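Local coordinates for CCMAN5 (Cellulosimicrobium cellulans, PDB 2XSG), which hydrolyses alpha-mannosidic linkages as a bacterial family 92 glycoside hydrolase with a bound calcium ion, and enables mannose-6-phosphate modification of yeast-produced lysosomal enzymes, at residues A7-S11 with R283-N287; N25-Q31 with N66-V70; Y203-R207 with A262-Q266; V379-D384 with D425-A430. All coordinates share one frame; numbering follows the deposited sequence.

Interaction 1. Residues A7-S11 with R283-N287; sequences ADYAS and RAEWN
Two side-chain donors grip OD1 of D8. N287 ND2 reaches it at 2.8 Å from the anti side, and the bond is nearly straight (170°). R283 NE comes to OD1 from the syn side at 2.9 Å, on a more bent path of 149°. The other oxygen is held as well. R283 NH2 gives D8 OD2 a short bond of 2.6 Å, in the guanidinium plane and on the syn lone pair. R283 thus holds the carboxylate side-on, with one nitrogen to each oxygen. The salt bridge is almost flat, the two planes lying 22° apart.

The N287 amide works at both ends. While ND2 donates to D8, OD1 accepts the backbone N of A10 at 2.8 Å. This donor is somewhat tilted from the carbonyl plane. The amide stands steeply to the carboxylate, and bonds at its two ends should fix which way round it sits.

R283 CG is anti to the backbone N and the chain is extended from CG to NE, which carries its guanidinium across to D8. A10 CB lies over the centre of one guanidinium face and is 3.9 Å from R283 CG. Within 7-11, S11 OG donates to D8 O at 2.6 Å.

The contact lies at the surface. It fastens the start of the modelled chain to helix 275-290. The Y9 ring meets Y312 of helix 306-318, and A10 rests on P110, between strands 106-109 and 112-121. From helix 275-290, W286 also turns to P33, P110 and Y316.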
loop_
_atom_site.group_PDB
_atom_site.type_symbol
_atom_site.label_atom_id
_atom_site.label_comp_id
_atom_site.label_asym_id
_atom_site.label_seq_id
_atom_site.Cartn_x
_atom_site.Cartn_y
_atom_site.Cartn_z
ATOM N N ALA A 7 -8.622 13.338 -20.866
ATOM C CA ALA A 7 -7.450 14.170 -20.448
ATOM C C ALA A 7 -7.364 14.324 -18.916
ATOM O O ALA A 7 -6.291 14.121 -18.334
ATOM C CB ALA A 7 -7.481 15.560 -21.144
ATOM N N ASP A 8 -8.487 14.677 -18.274
ATOM C CA ASP A 8 -8.483 14.963 -16.827
ATOM C C ASP A 8 -8.908 13.748 -15.999
ATOM O O ASP A 8 -10.031 13.672 -15.490
ATOM C CB ASP A 8 -9.311 16.204 -16.476
ATOM C CG ASP A 8 -9.117 16.649 -15.018
ATOM O OD1 ASP A 8 -7.983 16.915 -14.587
ATOM O OD2 ASP A 8 -10.111 16.745 -14.291
ATOM N N TYR A 9 -7.979 12.810 -15.870
ATOM C CA TYR A 9 -8.185 11.585 -15.107
ATOM C C TYR A 9 -8.336 11.869 -13.619
ATOM O O TYR A 9 -9.080 11.165 -12.923
ATOM C CB TYR A 9 -7.035 10.615 -15.343
ATOM C CG TYR A 9 -6.917 10.140 -16.775
ATOM C CD1 TYR A 9 -7.806 9.198 -17.285
ATOM C CD2 TYR A 9 -5.920 10.644 -17.624
ATOM C CE1 TYR A 9 -7.711 8.749 -18.593
ATOM C CE2 TYR A 9 -5.822 10.202 -18.948
ATOM C CZ TYR A 9 -6.727 9.253 -19.413
ATOM O OH TYR A 9 -6.663 8.796 -20.702
ATOM N N ALA A 10 -7.668 12.915 -13.145
ATOM C CA ALA A 10 -7.768 13.322 -11.740
ATOM C C ALA A 10 -9.222 13.489 -11.267
ATOM O O ALA A 10 -9.544 13.144 -10.135
ATOM C CB ALA A 10 -6.956 14.580 -11.478
ATOM N N SER A 11 -10.097 13.977 -12.141
ATOM C CA SER A 11 -11.518 14.165 -11.802
ATOM C C SER A 11 -12.261 12.850 -11.551
ATOM O O SER A 11 -13.317 12.840 -10.895
ATOM C CB SER A 11 -12.234 14.953 -12.911
ATOM O OG SER A 11 -12.208 14.215 -14.129
ATOM N N ARG A 283 -1.890 18.601 -9.747
ATOM C CA ARG A 283 -3.001 17.982 -10.498
ATOM C C ARG A 283 -2.519 17.478 -11.854
ATOM O O ARG A 283 -2.872 16.366 -12.251
ATOM C CB ARG A 283 -4.220 18.905 -10.658
ATOM C CG ARG A 283 -5.421 18.208 -11.343
ATOM C CD ARG A 283 -6.520 19.192 -11.782
ATOM N NE ARG A 283 -7.748 18.492 -12.175
ATOM C CZ ARG A 283 -8.716 18.115 -11.334
ATOM N NH1 ARG A 283 -8.625 18.363 -10.033
ATOM N NH2 ARG A 283 -9.786 17.480 -11.796
ATOM N N ALA A 284 -1.696 18.283 -12.542
ATOM C CA ALA A 284 -1.132 17.897 -13.838
ATOM C C ALA A 284 -0.182 16.716 -13.710
ATOM O O ALA A 284 -0.210 15.796 -14.527
ATOM C CB ALA A 284 -0.425 19.089 -14.522
ATOM N N GLU A 285 0.670 16.746 -12.697
ATOM C CA GLU A 285 1.509 15.592 -12.403
ATOM C C GLU A 285 0.658 14.310 -12.206
ATOM O O GLU A 285 1.026 13.236 -12.710
ATOM C CB GLU A 285 2.423 15.885 -11.201
ATOM C CG GLU A 285 3.382 14.756 -10.860
ATOM C CD GLU A 285 4.257 15.062 -9.645
ATOM O OE1 GLU A 285 4.239 16.231 -9.164
ATOM O OE2 GLU A 285 4.959 14.122 -9.178
ATOM N N TRP A 286 -0.482 14.422 -11.515
ATOM C CA TRP A 286 -1.357 13.251 -11.339
ATOM C C TRP A 286 -1.944 12.791 -12.662
ATOM O O TRP A 286 -2.017 11.591 -12.931
ATOM C CB TRP A 286 -2.467 13.500 -10.316
ATOM C CG TRP A 286 -2.052 13.122 -8.921
ATOM C CD1 TRP A 286 -1.870 13.965 -7.859
ATOM C CD2 TRP A 286 -1.754 11.799 -8.439
ATOM N NE1 TRP A 286 -1.496 13.249 -6.739
ATOM C CE2 TRP A 286 -1.403 11.921 -7.071
ATOM C CE3 TRP A 286 -1.725 10.527 -9.036
ATOM C CZ2 TRP A 286 -1.041 10.819 -6.290
ATOM C CZ3 TRP A 286 -1.365 9.421 -8.252
ATOM C CH2 TRP A 286 -1.032 9.577 -6.896
ATOM N N ASN A 287 -2.365 13.760 -13.483
ATOM C CA ASN A 287 -2.926 13.454 -14.801
ATOM C C ASN A 287 -1.935 12.732 -15.727
ATOM O O ASN A 287 -2.335 11.867 -16.512
ATOM C CB ASN A 287 -3.490 14.712 -15.470
ATOM C CG ASN A 287 -4.916 15.008 -15.048
ATOM O OD1 ASN A 287 -5.686 14.105 -14.731
ATOM N ND2 ASN A 287 -5.277 16.283 -15.044
#

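Interaction 2. Residues N25-Q31 with N66-V70; sequences NDMPAAQ and NLDGV
Two flat groups, the N66 amide and the D68 carboxylate, hold the methyl of M27 between them. M27 CE lies over one face of the D68 carboxylate, 3.6 Å from CG. On its other side it lies over a face of the N66 amide, with SD beside it, 3.8 Å from N66 CB. A bend at chi3 (79°) turns the methyl into this slot. D68 OD2 takes a weak bond from Q31 NE2 at 3.4 Å, and OD1 forms a salt bridge with K38.

A buried water joins the two segments. It donates to D68 OD2 at 2.7 Å and to D26 OD1 at 2.8 Å, and accepts from M27 N. D26 OD2 is held by N661, and the N25 amide by D660 and N49. The backbones meet through a weak bond from G69 N to N25 O (3.0 Å).

N66 OD1 accepts L67 N at 2.9 Å, and ND2 donates to T50 O. With an alanine here, L67 N and T50 O would probably lose these partners and M27 the flat group over its thioether.

These irregular loops belong to the ligand-binding region. The V70 side chain is about 3 Å, at the nearest atoms, from a bound bis-tris propane. G69 pairs through its backbone with D662, a calcium ligand. This is consistent with the family 92 active site between the N-terminal and catalytic domains.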
loop_
_atom_site.group_PDB
_atom_site.type_symbol
_atom_site.label_atom_id
_atom_site.label_comp_id
_atom_site.label_asym_id
_atom_site.label_seq_id
_atom_site.Cartn_x
_atom_site.Cartn_y
_atom_site.Cartn_z
ATOM N N ASN A 25 -8.746 1.904 5.711
ATOM C CA ASN A 25 -7.715 2.721 6.360
ATOM C C ASN A 25 -6.900 3.583 5.402
ATOM O O ASN A 25 -5.707 3.751 5.578
ATOM C CB ASN A 25 -6.845 1.896 7.317
ATOM C CG ASN A 25 -7.565 1.609 8.635
ATOM O OD1 ASN A 25 -7.927 2.537 9.366
ATOM N ND2 ASN A 25 -7.773 0.327 8.944
ATOM N N ASP A 26 -7.570 4.111 4.377
ATOM C CA ASP A 26 -6.966 5.073 3.466
ATOM C C ASP A 26 -7.315 6.509 3.850
ATOM O O ASP A 26 -8.188 6.754 4.699
ATOM C CB ASP A 26 -7.394 4.780 2.028
ATOM C CG ASP A 26 -6.608 3.644 1.415
ATOM O OD1 ASP A 26 -5.366 3.533 1.676
ATOM O OD2 ASP A 26 -7.227 2.857 0.681
ATOM N N MET A 27 -6.629 7.451 3.222
ATOM C CA MET A 27 -6.733 8.854 3.605
ATOM C C MET A 27 -7.213 9.736 2.446
ATOM O O MET A 27 -6.899 9.465 1.296
ATOM C CB MET A 27 -5.371 9.353 4.108
ATOM C CG MET A 27 -4.282 9.410 3.032
ATOM S SD MET A 27 -2.649 9.673 3.749
ATOM C CE MET A 27 -2.290 7.996 4.319
ATOM N N PRO A 28 -7.961 10.810 2.755
ATOM C CA PRO A 28 -8.274 11.789 1.719
ATOM C C PRO A 28 -7.158 12.840 1.544
ATOM O O PRO A 28 -7.321 13.791 0.785
ATOM C CB PRO A 28 -9.534 12.452 2.260
ATOM C CG PRO A 28 -9.300 12.464 3.751
ATOM C CD PRO A 28 -8.565 11.170 4.056
ATOM N N ALA A 29 -6.034 12.651 2.236
ATOM C CA ALA A 29 -4.917 13.621 2.269
ATOM C C ALA A 29 -4.470 14.152 0.912
ATOM O O ALA A 29 -4.393 13.401 -0.079
ATOM C CB ALA A 29 -3.715 13.013 2.990
ATOM N N ALA A 30 -4.149 15.440 0.873
ATOM C CA ALA A 30 -3.542 16.021 -0.322
ATOM C C ALA A 30 -2.128 15.454 -0.471
ATOM O O ALA A 30 -1.319 15.527 0.462
ATOM C CB ALA A 30 -3.509 17.549 -0.236
ATOM N N GLN A 31 -1.850 14.846 -1.618
ATOM C CA GLN A 31 -0.530 14.269 -1.848
ATOM C C GLN A 31 -0.166 14.171 -3.323
ATOM O O GLN A 31 -1.048 14.020 -4.176
ATOM C CB GLN A 31 -0.390 12.904 -1.147
ATOM C CG GLN A 31 -1.495 11.883 -1.428
ATOM C CD GLN A 31 -1.491 10.768 -0.406
ATOM O OE1 GLN A 31 -0.876 10.906 0.642
ATOM N NE2 GLN A 31 -2.195 9.678 -0.682
ATOM N N ASN A 66 2.333 10.401 6.892
ATOM C CA ASN A 66 1.375 9.321 7.000
ATOM C C ASN A 66 1.800 8.048 6.284
ATOM O O ASN A 66 2.834 8.025 5.599
ATOM C CB ASN A 66 0.020 9.792 6.466
ATOM C CG ASN A 66 -1.104 9.477 7.421
ATOM O OD1 ASN A 66 -1.226 8.341 7.898
ATOM N ND2 ASN A 66 -1.929 10.484 7.721
ATOM N N LEU A 67 0.980 7.011 6.461
ATOM C CA LEU A 67 1.139 5.722 5.799
ATOM C C LEU A 67 -0.222 5.274 5.295
ATOM O O LEU A 67 -1.212 5.331 6.026
ATOM C CB LEU A 67 1.666 4.671 6.783
ATOM C CG LEU A 67 3.070 4.850 7.344
ATOM C CD1 LEU A 67 3.397 3.724 8.325
ATOM C CD2 LEU A 67 4.096 4.920 6.216
ATOM N N ASP A 68 -0.275 4.788 4.064
ATOM C CA ASP A 68 -1.567 4.437 3.471
ATOM C C ASP A 68 -1.971 3.020 3.788
ATOM O O ASP A 68 -1.210 2.082 3.550
ATOM C CB ASP A 68 -1.543 4.631 1.961
ATOM C CG ASP A 68 -1.078 6.005 1.573
ATOM O OD1 ASP A 68 0.129 6.264 1.758
ATOM O OD2 ASP A 68 -1.899 6.822 1.088
ATOM N N GLY A 69 -3.167 2.879 4.348
ATOM C CA GLY A 69 -3.805 1.584 4.512
ATOM C C GLY A 69 -3.171 0.616 5.480
ATOM O O GLY A 69 -3.385 -0.589 5.368
ATOM N N VAL A 70 -2.406 1.116 6.445
ATOM C CA VAL A 70 -1.732 0.227 7.400
ATOM C C VAL A 70 -2.619 -0.049 8.622
ATOM O O VAL A 70 -3.636 0.626 8.812
ATOM C CB VAL A 70 -0.345 0.752 7.805
ATOM C CG1 VAL A 70 0.538 0.884 6.565
ATOM C CG2 VAL A 70 -0.454 2.077 8.531
HETATM O O HOH W 1 -4.377 6.143 1.816
#

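Interaction 3. Residues Y203-R207 with A262-Q266; sequences YYTAR and ARIDQ
T205 and R263 set their side chains at about a right angle. The threonine points from strand 203-207 to helix 262-266, and the arginine runs across its end. T205 OG1 is 3.7 Å from R263 CG, and T205 CB is 3.9 Å from the same carbon. OG1 also lies at the edge of the R263 guanidinium, near its plane. The two groups share a partner there: E186 OE2 accepts from T205 OG1 and pairs with R263 NE. R263 NH1 has a second acid, E260.

The T205 torsion sorts its two branches. OG1 is anti to the backbone N (chi1 -179°) and turns to E186. CG2 is left to face the helix, 3.7 Å from A262 O and 3.9 Å from A262 CB. The methyl rests against the backbone and CB of A262.

One helical turn on, Q266 extends back to the strand. The aliphatic part of R207 crosses its end obliquely, with the guanidinium and amide planes 66° apart. T205 and R207 both point to the helix, while A206 between them, and Y204 just before, point away.

The short axes pass 8.1 Å apart at a signed crossing angle of -51°. Strand 198-208 pairs with strand 248-255, and helix 259-270 follows that strand in the chain, so the helix packs on the sheet it has just left.

No hydrogen bond joins the two segments directly. Methyl and methylene groups make much of the fit, against the Q266 amide and the A262 carbonyl as well as each other. The polar ends of T205 and R263 are tied together through E186, a third residue on neighbouring strand 185-195.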
loop_
_atom_site.group_PDB
_atom_site.type_symbol
_atom_site.label_atom_id
_atom_site.label_comp_id
_atom_site.label_asym_id
_atom_site.label_seq_id
_atom_site.Cartn_x
_atom_site.Cartn_y
_atom_site.Cartn_z
ATOM N N TYR A 203 12.965 15.813 9.216
ATOM C CA TYR A 203 13.210 17.230 9.489
ATOM C C TYR A 203 12.185 18.070 8.749
ATOM O O TYR A 203 11.671 17.658 7.700
ATOM C CB TYR A 203 14.652 17.629 9.119
ATOM C CG TYR A 203 15.659 16.803 9.871
ATOM C CD1 TYR A 203 16.120 15.598 9.348
ATOM C CD2 TYR A 203 16.111 17.191 11.129
ATOM C CE1 TYR A 203 17.024 14.806 10.029
ATOM C CE2 TYR A 203 17.027 16.383 11.851
ATOM C CZ TYR A 203 17.476 15.199 11.283
ATOM O OH TYR A 203 18.386 14.401 11.950
ATOM N N TYR A 204 11.856 19.233 9.306
ATOM C CA TYR A 204 10.839 20.076 8.677
ATOM C C TYR A 204 11.245 21.561 8.682
ATOM O O TYR A 204 12.019 21.998 9.517
ATOM C CB TYR A 204 9.461 19.868 9.355
ATOM C CG TYR A 204 9.437 20.441 10.754
ATOM C CD1 TYR A 204 9.022 21.755 10.977
ATOM C CD2 TYR A 204 9.893 19.692 11.847
ATOM C CE1 TYR A 204 9.032 22.300 12.247
ATOM C CE2 TYR A 204 9.919 20.237 13.133
ATOM C CZ TYR A 204 9.492 21.541 13.318
ATOM O OH TYR A 204 9.503 22.094 14.569
ATOM N N THR A 205 10.693 22.321 7.736
ATOM C CA THR A 205 10.695 23.776 7.778
ATOM C C THR A 205 9.279 24.236 7.412
ATOM O O THR A 205 8.650 23.652 6.537
ATOM C CB THR A 205 11.747 24.399 6.807
ATOM O OG1 THR A 205 11.715 25.828 6.926
ATOM C CG2 THR A 205 11.442 24.025 5.350
ATOM N N ALA A 206 8.760 25.228 8.135
ATOM C CA ALA A 206 7.417 25.774 7.860
ATOM C C ALA A 206 7.518 27.274 7.957
ATOM O O ALA A 206 7.951 27.799 8.984
ATOM C CB ALA A 206 6.388 25.237 8.868
ATOM N N ARG A 207 7.167 27.973 6.889
ATOM C CA ARG A 207 7.163 29.429 6.925
ATOM C C ARG A 207 5.739 29.929 6.737
ATOM O O ARG A 207 4.955 29.301 6.022
ATOM C CB ARG A 207 8.065 30.004 5.829
ATOM C CG ARG A 207 7.588 29.698 4.394
ATOM C CD ARG A 207 8.557 30.251 3.340
ATOM N NE ARG A 207 7.855 30.454 2.081
ATOM C CZ ARG A 207 8.425 30.736 0.916
ATOM N NH1 ARG A 207 9.747 30.844 0.820
ATOM N NH2 ARG A 207 7.674 30.903 -0.159
ATOM N N ALA A 262 15.674 20.658 3.904
ATOM C CA ALA A 262 14.240 20.947 3.752
ATOM C C ALA A 262 13.995 22.374 3.207
ATOM O O ALA A 262 13.133 22.584 2.372
ATOM C CB ALA A 262 13.501 20.731 5.068
ATOM N N ARG A 263 14.779 23.336 3.692
ATOM C CA ARG A 263 14.746 24.721 3.201
ATOM C C ARG A 263 15.103 24.844 1.722
ATOM O O ARG A 263 14.428 25.543 0.963
ATOM C CB ARG A 263 15.682 25.582 4.049
ATOM C CG ARG A 263 15.114 25.910 5.423
ATOM C CD ARG A 263 16.214 26.480 6.299
ATOM N NE ARG A 263 15.750 26.806 7.641
ATOM C CZ ARG A 263 16.545 27.015 8.688
ATOM N NH1 ARG A 263 17.869 26.904 8.560
ATOM N NH2 ARG A 263 16.012 27.327 9.876
ATOM N N ILE A 264 16.172 24.165 1.325
ATOM C CA ILE A 264 16.567 24.102 -0.076
ATOM C C ILE A 264 15.456 23.444 -0.909
ATOM O O ILE A 264 15.031 23.995 -1.929
ATOM C CB ILE A 264 17.876 23.340 -0.228
ATOM C CG1 ILE A 264 19.024 24.168 0.365
ATOM C CG2 ILE A 264 18.131 22.937 -1.712
ATOM C CD1 ILE A 264 20.269 23.346 0.635
ATOM N N ASP A 265 14.977 22.287 -0.456
ATOM C CA ASP A 265 13.884 21.587 -1.135
ATOM C C ASP A 265 12.700 22.514 -1.336
ATOM O O ASP A 265 12.071 22.499 -2.391
ATOM C CB ASP A 265 13.433 20.355 -0.336
ATOM C CG ASP A 265 14.496 19.260 -0.272
ATOM O OD1 ASP A 265 15.432 19.244 -1.118
ATOM O OD2 ASP A 265 14.402 18.408 0.642
ATOM N N GLN A 266 12.398 23.311 -0.311
ATOM C CA GLN A 266 11.262 24.200 -0.360
ATOM C C GLN A 266 11.449 25.274 -1.420
ATOM O O GLN A 266 10.510 25.552 -2.166
ATOM C CB GLN A 266 10.936 24.840 1.004
ATOM C CG GLN A 266 9.568 25.497 0.982
ATOM C CD GLN A 266 9.067 25.896 2.351
ATOM O OE1 GLN A 266 8.300 25.147 2.997
ATOM N NE2 GLN A 266 9.497 27.066 2.817
#

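Interaction 4. Residues V379-D384 with D425-A430; sequences VYLFAD and DRLDEA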
loop_
_atom_site.group_PDB
_atom_site.type_symbol
_atom_site.label_atom_id
_atom_site.label_comp_id
_atom_site.label_asym_id
_atom_site.label_seq_id
_atom_site.Cartn_x
_atom_site.Cartn_y
_atom_site.Cartn_z
ATOM N N VAL A 379 17.501 -2.430 -2.721
ATOM C CA VAL A 379 18.897 -2.901 -2.728
ATOM C C VAL A 379 19.819 -2.018 -1.867
ATOM O O VAL A 379 20.577 -2.546 -1.060
ATOM C CB VAL A 379 19.440 -3.090 -4.166
ATOM C CG1 VAL A 379 20.933 -3.341 -4.154
ATOM C CG2 VAL A 379 18.720 -4.262 -4.850
ATOM N N TYR A 380 19.723 -0.697 -2.009
ATOM C CA TYR A 380 20.532 0.229 -1.202
ATOM C C TYR A 380 20.238 0.128 0.279
ATOM O O TYR A 380 21.151 0.255 1.104
ATOM C CB TYR A 380 20.308 1.678 -1.621
ATOM C CG TYR A 380 21.274 2.198 -2.627
ATOM C CD1 TYR A 380 21.639 1.427 -3.725
ATOM C CD2 TYR A 380 21.830 3.476 -2.496
ATOM C CE1 TYR A 380 22.534 1.900 -4.666
ATOM C CE2 TYR A 380 22.735 3.966 -3.445
ATOM C CZ TYR A 380 23.074 3.160 -4.520
ATOM O OH TYR A 380 23.932 3.597 -5.479
ATOM N N LEU A 381 18.966 -0.099 0.601
ATOM C CA LEU A 381 18.518 -0.201 1.987
ATOM C C LEU A 381 19.173 -1.375 2.707
ATOM O O LEU A 381 19.642 -1.225 3.841
ATOM C CB LEU A 381 16.988 -0.279 2.078
ATOM C CG LEU A 381 16.445 -0.356 3.509
ATOM C CD1 LEU A 381 16.742 0.942 4.247
ATOM C CD2 LEU A 381 14.961 -0.663 3.544
ATOM N N PHE A 382 19.200 -2.533 2.049
ATOM C CA PHE A 382 19.876 -3.723 2.596
ATOM C C PHE A 382 21.402 -3.609 2.523
ATOM O O PHE A 382 22.105 -4.087 3.406
ATOM C CB PHE A 382 19.361 -5.015 1.935
ATOM C CG PHE A 382 18.091 -5.539 2.572
ATOM C CD1 PHE A 382 18.146 -6.353 3.692
ATOM C CD2 PHE A 382 16.838 -5.150 2.092
ATOM C CE1 PHE A 382 16.969 -6.812 4.318
ATOM C CE2 PHE A 382 15.672 -5.604 2.702
ATOM C CZ PHE A 382 15.742 -6.430 3.826
ATOM N N ALA A 383 21.904 -2.957 1.480
ATOM C CA ALA A 383 23.331 -2.725 1.335
ATOM C C ALA A 383 23.833 -1.843 2.486
ATOM O O ALA A 383 24.943 -2.068 3.020
ATOM C CB ALA A 383 23.623 -2.098 -0.000
ATOM N N ASP A 384 23.004 -0.871 2.873
ATOM C CA ASP A 384 23.276 0.014 4.005
ATOM C C ASP A 384 23.294 -0.716 5.352
ATOM O O ASP A 384 24.210 -0.491 6.163
ATOM C CB ASP A 384 22.293 1.195 4.039
ATOM C CG ASP A 384 22.561 2.218 2.942
ATOM O OD1 ASP A 384 23.639 2.141 2.289
ATOM O OD2 ASP A 384 21.688 3.092 2.714
ATOM N N ASP A 425 23.194 -1.502 -8.728
ATOM C CA ASP A 425 24.366 -1.160 -7.959
ATOM C C ASP A 425 24.219 -1.636 -6.514
ATOM O O ASP A 425 23.152 -1.483 -5.912
ATOM C CB ASP A 425 24.621 0.353 -8.038
ATOM C CG ASP A 425 25.893 0.775 -7.310
ATOM O OD1 ASP A 425 26.960 0.133 -7.532
ATOM O OD2 ASP A 425 25.819 1.749 -6.509
ATOM N N ARG A 426 25.297 -2.240 -5.990
ATOM C CA ARG A 426 25.410 -2.698 -4.595
ATOM C C ARG A 426 24.581 -3.936 -4.248
ATOM O O ARG A 426 24.311 -4.202 -3.075
ATOM C CB ARG A 426 25.116 -1.566 -3.598
ATOM C CG ARG A 426 26.123 -0.425 -3.665
ATOM C CD ARG A 426 26.385 0.098 -2.269
ATOM N NE ARG A 426 25.327 0.975 -1.825
ATOM C CZ ARG A 426 25.020 1.232 -0.554
ATOM N NH1 ARG A 426 25.668 0.656 0.471
ATOM N NH2 ARG A 426 24.021 2.067 -0.321
ATOM N N LEU A 427 24.190 -4.704 -5.257
ATOM C CA LEU A 427 23.462 -5.958 -5.013
ATOM C C LEU A 427 24.340 -6.946 -4.242
ATOM O O LEU A 427 23.860 -7.622 -3.336
ATOM C CB LEU A 427 22.944 -6.568 -6.314
ATOM C CG LEU A 427 22.149 -7.878 -6.268
ATOM C CD1 LEU A 427 20.824 -7.700 -5.528
ATOM C CD2 LEU A 427 21.923 -8.412 -7.699
ATOM N N ASP A 428 25.632 -7.003 -4.570
ATOM C CA ASP A 428 26.554 -7.878 -3.830
ATOM C C ASP A 428 26.556 -7.576 -2.319
ATOM O O ASP A 428 26.635 -8.493 -1.519
ATOM C CB ASP A 428 27.983 -7.865 -4.422
ATOM C CG ASP A 428 28.624 -6.470 -4.441
ATOM O OD1 ASP A 428 27.966 -5.457 -4.109
ATOM O OD2 ASP A 428 29.809 -6.381 -4.820
ATOM N N GLU A 429 26.448 -6.297 -1.955
ATOM C CA GLU A 429 26.353 -5.878 -0.542
ATOM C C GLU A 429 24.994 -6.185 0.083
ATOM O O GLU A 429 24.920 -6.558 1.260
ATOM C CB GLU A 429 26.568 -4.375 -0.390
ATOM C CG GLU A 429 27.968 -3.886 -0.482
ATOM C CD GLU A 429 28.022 -2.394 -0.276
ATOM O OE1 GLU A 429 27.778 -1.933 0.872
ATOM O OE2 GLU A 429 28.284 -1.684 -1.276
ATOM N N ALA A 430 23.923 -5.973 -0.681
ATOM C CA ALA A 430 22.580 -6.267 -0.211
ATOM C C ALA A 430 22.421 -7.749 0.151
ATOM O O ALA A 430 21.800 -8.088 1.151
ATOM C CB ALA A 430 21.537 -5.850 -1.276
#
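This is a helix-to-helix contact in the catalytic domain, whose family clan is that of the six-hairpin, alpha-helical toroids. Helix 368-387 meets the start of helix 427-438, where R426 occupies the N-cap position. R426 NH2 donates to D384 OD1 at 2.6 Å, in the guanidinium plane but from above the carboxylate plane. NH1 adds a weak bond to the same oxygen and a weak, longer one to E429 OE1, so the three residues form a salt-bridge network. D384 OD2 is taken by Y332.

The guanidinium also stands over one face of the Y380 ring, steeply turned to it. R426 CZ is 4.4 Å from the ring centroid and 12° off the normal, a cation-pi contact with NH2 leading. A383 CB lies over a guanidinium face, 3.5 Å from R426 NH1. With a leucine in place of this arginine, D384 would probably lose its cationic mate in this contact, and the Y380 ring the cation over its face.

At the far end of the ring, Y380 OH gives D425 OD2 a weak bond of 2.8 Å. Small residues let the backbones close in, and A430 CB sits 3.4 Å from V379 O.

Interactions 1 and 2 touch: W286 NE1, on the helix of interaction 1, reaches Q31 O of interaction 2 at 2.7 Å, a probable hydrogen bond. Interactions 2 and 3 both fall within the long stretch of chain that interaction 1 spans, one after the other. Helix 259-270 of interaction 3 directly precedes helix 275-290 of interaction 1, though the nearest atoms of the two interactions are about 12 Å apart. Interaction 4 comes last along the chain, about 29 Å between centres from interactions 2 and 3. Interaction 2, the most central, lies beside the bound bis-tris propane, so the contacts run from the N-terminal region past the probable active site to the helical catalytic part.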